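Local coordinates for protein NANS (YJHS), A 9-O-acetyl N-acetylneuraminic acid esterase (Escherichia coli O157:H7 EDL933, PDB 3PT5) that probably hydrolyses the 9-O-acetyl group of 9-O-acetyl-N-acetylneuraminate, as an esterase of the SGNH hydrolase fold, at residues Q29-L41 with T305-R319. Numbering follows the deposited sequence. Where two conformers were deposited one is given.
Sequences QSNAMAYGEGLPL and TTALRSSHFSSAARR
Ser30 meets His312 at the edge of the imidazole, its OG 3.0 Å from NE2, an apposition expected of the serine and histidine of an SGNH hydrolase, where the serine follows the first strand of the sheet and the histidine comes from a C-terminal loop. Tyr35 CD2 lies over one face of the same imidazole, 3.5 Å from NE2, while Ser311 OG sits against the opposite face, so the ring is held between two neighbours.

Hydrogen bonds of the Asn31 amide tie the backbone on either side of His312 in sequence. Asn31 ND2 gives a nearly straight bond (167°) to Ser311 O, lying in both the amide plane and the carbonyl plane, and has a further partner in Glu192; Asn31 OD1 accepts from Phe313 N and, at 3.0 Å, from Arg318 NH2. An extended side chain carries the Arg318 guanidinium in between the Tyr35 backbone, over one face, and Phe313 CB, against the opposite face; NH1 binds Asn31 O from above its carbonyl plane and also Gln106, while NE and NH2 share Phe313 O.

A salt bridge and hydrogen bonds hold the Glu37 carboxylate. Arg309, its chain bent at chi2 (-56°) and chi3, brings NH2 nearly in line with the C-O bond of Glu37 OE1 (2.8 Å), and Thr305 OG1 and N grip OE2 from opposite faces. Farther along, Arg319 NH2 reaches Leu39 O at 2.8 Å and pairs with Asp46.

With the residues before and after His312 both hydrogen-bonded to Asn31, the contact probably holds Ser30 and the imidazole in a set relation.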
loop_
_atom_site.group_PDB
_atom_site.type_symbol
_atom_site.label_atom_id
_atom_site.label_comp_id
_atom_site.label_asym_id
_atom_site.label_seq_id
_atom_site.Cartn_x
_atom_site.Cartn_y
_atom_site.Cartn_z
ATOM N N GLN A 29 5.365 -4.154 -2.135
ATOM C CA GLN A 29 6.264 -4.431 -1.014
ATOM C C GLN A 29 6.291 -3.277 -0.006
ATOM O O GLN A 29 5.305 -2.558 0.098
ATOM C CB GLN A 29 7.626 -4.963 -1.479
ATOM C CG GLN A 29 8.513 -4.038 -2.281
ATOM C CD GLN A 29 9.639 -4.828 -2.940
ATOM O OE1 GLN A 29 9.632 -5.019 -4.143
ATOM N NE2 GLN A 29 10.558 -5.354 -2.139
ATOM N N SER A 30 7.381 -3.119 0.735
ATOM C CA SER A 30 7.383 -2.230 1.893
ATOM C C SER A 30 6.880 -0.818 1.661
ATOM O O SER A 30 6.192 -0.271 2.519
ATOM C CB SER A 30 8.763 -2.173 2.558
ATOM O OG SER A 30 9.709 -1.607 1.686
ATOM N N ASN A 31 7.220 -0.211 0.517
ATOM C CA ASN A 31 6.859 1.206 0.339
ATOM C C ASN A 31 5.399 1.452 -0.039
ATOM O O ASN A 31 4.941 2.586 -0.031
ATOM C CB ASN A 31 7.864 1.921 -0.580
ATOM C CG ASN A 31 9.131 2.280 0.161
ATOM O OD1 ASN A 31 9.056 2.803 1.290
ATOM N ND2 ASN A 31 10.301 1.971 -0.424
ATOM N N ALA A 32 4.665 0.382 -0.276
ATOM C CA ALA A 32 3.221 0.434 -0.513
ATOM C C ALA A 32 2.441 0.440 0.805
ATOM O O ALA A 32 1.269 0.810 0.828
ATOM C CB ALA A 32 2.771 -0.743 -1.340
ATOM N N MET A 33 3.113 0.024 1.878
ATOM C CA MET A 33 2.440 -0.241 3.143
ATOM C C MET A 33 3.068 0.527 4.297
ATOM O O MET A 33 3.797 1.480 4.093
ATOM C CB MET A 33 2.451 -1.747 3.414
ATOM C CG MET A 33 3.805 -2.409 3.288
ATOM S SD MET A 33 3.761 -4.136 3.812
ATOM C CE MET A 33 3.479 -3.949 5.584
ATOM N N ALA A 34 2.780 0.108 5.529
ATOM C CA ALA A 34 3.137 0.897 6.670
ATOM C C ALA A 34 4.587 0.664 7.090
ATOM O O ALA A 34 4.873 -0.151 7.951
ATOM C CB ALA A 34 2.165 0.563 7.833
ATOM N N TYR A 35 5.504 1.385 6.453
ATOM C CA TYR A 35 6.904 1.390 6.836
ATOM C C TYR A 35 7.378 2.772 7.275
ATOM O O TYR A 35 8.532 2.953 7.540
ATOM C CB TYR A 35 7.775 0.813 5.738
ATOM C CG TYR A 35 7.967 -0.694 5.863
ATOM C CD1 TYR A 35 6.923 -1.571 5.546
ATOM C CD2 TYR A 35 9.173 -1.244 6.319
ATOM C CE1 TYR A 35 7.092 -2.929 5.618
ATOM C CE2 TYR A 35 9.344 -2.619 6.404
ATOM C CZ TYR A 35 8.289 -3.452 6.059
ATOM O OH TYR A 35 8.496 -4.836 6.149
ATOM N N GLY A 36 6.462 3.735 7.405
ATOM C CA GLY A 36 6.820 5.013 8.036
ATOM C C GLY A 36 7.088 4.835 9.516
ATOM O O GLY A 36 6.239 4.295 10.243
ATOM N N GLU A 37 8.266 5.281 9.968
ATOM C CA GLU A 37 8.673 5.070 11.377
ATOM C C GLU A 37 8.330 6.211 12.333
ATOM O O GLU A 37 8.421 6.033 13.557
ATOM C CB GLU A 37 10.163 4.721 11.461
ATOM C CG GLU A 37 10.460 3.312 11.031
ATOM C CD GLU A 37 11.949 3.028 10.944
ATOM O OE1 GLU A 37 12.807 3.938 11.168
ATOM O OE2 GLU A 37 12.272 1.870 10.676
ATOM N N GLY A 38 7.959 7.387 11.811
ATOM C CA GLY A 38 7.528 8.466 12.660
ATOM C C GLY A 38 6.161 8.178 13.281
ATOM O O GLY A 38 5.348 7.433 12.727
ATOM N N LEU A 39 5.926 8.825 14.417
ATOM C CA LEU A 39 4.751 8.594 15.261
ATOM C C LEU A 39 3.406 8.761 14.523
ATOM O O LEU A 39 3.230 9.726 13.799
ATOM C CB LEU A 39 4.815 9.590 16.424
ATOM C CG LEU A 39 3.897 9.333 17.623
ATOM C CD1 LEU A 39 4.215 7.980 18.309
ATOM C CD2 LEU A 39 4.056 10.485 18.588
ATOM N N PRO A 40 2.456 7.806 14.706
ATOM C CA PRO A 40 1.096 8.015 14.186
ATOM C C PRO A 40 0.415 9.185 14.876
ATOM O O PRO A 40 0.722 9.485 16.033
ATOM C CB PRO A 40 0.362 6.711 14.572
ATOM C CG PRO A 40 1.490 5.704 14.867
ATOM C CD PRO A 40 2.545 6.563 15.487
ATOM N N LEU A 41 -0.505 9.843 14.172
ATOM C CA LEU A 41 -1.141 11.029 14.714
ATOM C C LEU A 41 -2.645 10.808 14.611
ATOM O O LEU A 41 -3.296 11.407 13.758
ATOM C CB LEU A 41 -0.719 12.283 13.917
ATOM C CG LEU A 41 0.766 12.642 13.947
ATOM C CD1 LEU A 41 1.113 13.755 12.971
ATOM C CD2 LEU A 41 1.126 13.013 15.365
ATOM N N THR A 305 12.360 -0.775 11.743
ATOM C CA THR A 305 12.032 -1.800 10.787
ATOM C C THR A 305 13.363 -2.383 10.323
ATOM O O THR A 305 13.810 -3.414 10.853
ATOM C CB THR A 305 11.140 -1.262 9.637
ATOM O OG1 THR A 305 11.775 -0.141 9.017
ATOM C CG2 THR A 305 9.776 -0.860 10.195
ATOM N N THR A 306 14.034 -1.648 9.450
ATOM C CA THR A 306 15.195 -2.113 8.730
ATOM C C THR A 306 16.402 -1.234 9.129
ATOM O O THR A 306 16.247 -0.021 9.340
ATOM C CB THR A 306 14.854 -2.033 7.217
ATOM O OG1 THR A 306 13.995 -3.139 6.846
ATOM C CG2 THR A 306 16.093 -1.988 6.358
ATOM N N ALA A 307 17.596 -1.827 9.259
ATOM C CA ALA A 307 18.784 -1.045 9.555
ATOM C C ALA A 307 19.071 0.053 8.520
ATOM O O ALA A 307 19.543 1.133 8.873
ATOM C CB ALA A 307 20.002 -1.961 9.762
ATOM N N LEU A 308 18.761 -0.214 7.247
ATOM C CA LEU A 308 18.850 0.787 6.176
ATOM C C LEU A 308 17.682 1.758 6.275
ATOM O O LEU A 308 16.566 1.414 5.900
ATOM C CB LEU A 308 18.818 0.096 4.801
ATOM C CG LEU A 308 20.093 -0.619 4.336
ATOM C CD1 LEU A 308 19.846 -1.411 3.043
ATOM C CD2 LEU A 308 21.261 0.363 4.150
ATOM N N ARG A 309 17.927 2.957 6.771
ATOM C CA ARG A 309 16.818 3.889 7.079
ATOM C C ARG A 309 16.192 4.489 5.830
ATOM O O ARG A 309 14.968 4.621 5.752
ATOM C CB ARG A 309 17.285 5.018 8.017
ATOM C CG ARG A 309 18.169 4.566 9.223
ATOM C CD ARG A 309 17.486 3.497 10.098
ATOM N NE ARG A 309 16.241 3.965 10.745
ATOM C CZ ARG A 309 16.187 4.867 11.739
ATOM N NH1 ARG A 309 17.301 5.453 12.177
ATOM N NH2 ARG A 309 15.018 5.204 12.274
ATOM N N SER A 310 17.043 4.850 4.875
ATOM C CA SER A 310 16.659 5.567 3.647
ATOM C C SER A 310 15.923 4.681 2.626
ATOM O O SER A 310 15.468 5.157 1.579
ATOM C CB SER A 310 17.915 6.175 2.983
ATOM O OG SER A 310 18.842 5.135 2.703
ATOM N N SER A 311 15.742 3.411 2.949
ATOM C CA SER A 311 15.085 2.522 2.025
ATOM C C SER A 311 13.556 2.632 2.010
ATOM O O SER A 311 12.899 2.089 1.089
ATOM C CB SER A 311 15.495 1.078 2.324
ATOM O OG SER A 311 15.097 0.721 3.641
ATOM N N HIS A 312 13.004 3.299 3.022
ATOM C CA HIS A 312 11.562 3.507 3.104
ATOM C C HIS A 312 11.159 4.960 3.282
ATOM O O HIS A 312 11.860 5.752 3.954
ATOM C CB HIS A 312 10.952 2.728 4.258
ATOM C CG HIS A 312 11.462 1.351 4.364
ATOM N ND1 HIS A 312 12.340 0.803 5.229
ATOM C CD2 HIS A 312 11.029 0.338 3.537
ATOM C CE1 HIS A 312 12.441 -0.522 4.901
ATOM N NE2 HIS A 312 11.655 -0.777 3.872
ATOM N N PHE A 313 10.008 5.299 2.688
ATOM C CA PHE A 313 9.439 6.647 2.854
ATOM C C PHE A 313 8.966 6.876 4.275
ATOM O O PHE A 313 8.555 5.935 4.955
ATOM C CB PHE A 313 8.272 6.856 1.923
ATOM C CG PHE A 313 8.656 6.882 0.481
ATOM C CD1 PHE A 313 9.341 7.994 -0.057
ATOM C CD2 PHE A 313 8.255 5.835 -0.341
ATOM C CE1 PHE A 313 9.669 8.015 -1.419
ATOM C CE2 PHE A 313 8.554 5.854 -1.720
ATOM C CZ PHE A 313 9.268 6.939 -2.231
ATOM N N SER A 314 9.069 8.134 4.714
ATOM C CA SER A 314 8.704 8.524 6.089
ATOM C C SER A 314 7.195 8.564 6.274
ATOM O O SER A 314 6.420 8.622 5.307
ATOM C CB SER A 314 9.283 9.916 6.426
ATOM O OG SER A 314 8.669 10.942 5.590
ATOM N N SER A 315 6.777 8.580 7.541
ATOM C CA SER A 315 5.361 8.768 7.844
ATOM C C SER A 315 4.840 10.092 7.275
ATOM O O SER A 315 3.752 10.139 6.706
ATOM C CB SER A 315 5.165 8.737 9.361
ATOM O OG SER A 315 5.643 7.511 9.881
ATOM N N ALA A 316 5.644 11.147 7.432
ATOM C CA ALA A 316 5.331 12.480 6.921
ATOM C C ALA A 316 5.155 12.467 5.402
ATOM O O ALA A 316 4.222 13.062 4.906
ATOM C CB ALA A 316 6.445 13.443 7.309
ATOM N N ALA A 317 6.072 11.816 4.675
ATOM C CA ALA A 317 5.931 11.742 3.201
ATOM C C ALA A 317 4.669 11.013 2.787
ATOM O O ALA A 317 4.032 11.342 1.786
ATOM C CB ALA A 317 7.130 11.061 2.575
ATOM N N ARG A 318 4.317 9.996 3.554
ATOM C CA ARG A 318 3.156 9.193 3.199
ATOM C C ARG A 318 1.870 9.998 3.393
ATOM O O ARG A 318 1.013 9.994 2.521
ATOM C CB ARG A 318 3.160 7.921 4.031
ATOM C CG ARG A 318 4.314 7.025 3.579
ATOM C CD ARG A 318 4.452 5.835 4.502
ATOM N NE ARG A 318 5.771 5.187 4.394
ATOM C CZ ARG A 318 6.093 4.252 3.523
ATOM N NH1 ARG A 318 5.193 3.853 2.630
ATOM N NH2 ARG A 318 7.337 3.719 3.540
ATOM N N ARG A 319 1.789 10.745 4.493
ATOM C CA ARG A 319 0.679 11.697 4.740
ATOM C C ARG A 319 0.602 12.845 3.771
ATOM O O ARG A 319 -0.469 13.449 3.591
ATOM C CB ARG A 319 0.808 12.336 6.127
ATOM C CG ARG A 319 0.564 11.412 7.256
ATOM C CD ARG A 319 0.903 12.106 8.556
ATOM N NE ARG A 319 0.998 11.115 9.618
ATOM C CZ ARG A 319 2.011 11.008 10.455
ATOM N NH1 ARG A 319 3.032 11.864 10.383
ATOM N NH2 ARG A 319 1.982 10.055 11.370
HETATM O O HOH W 1 14.648 2.084 9.361
HETATM O O HOH W 2 8.969 8.434 9.353
#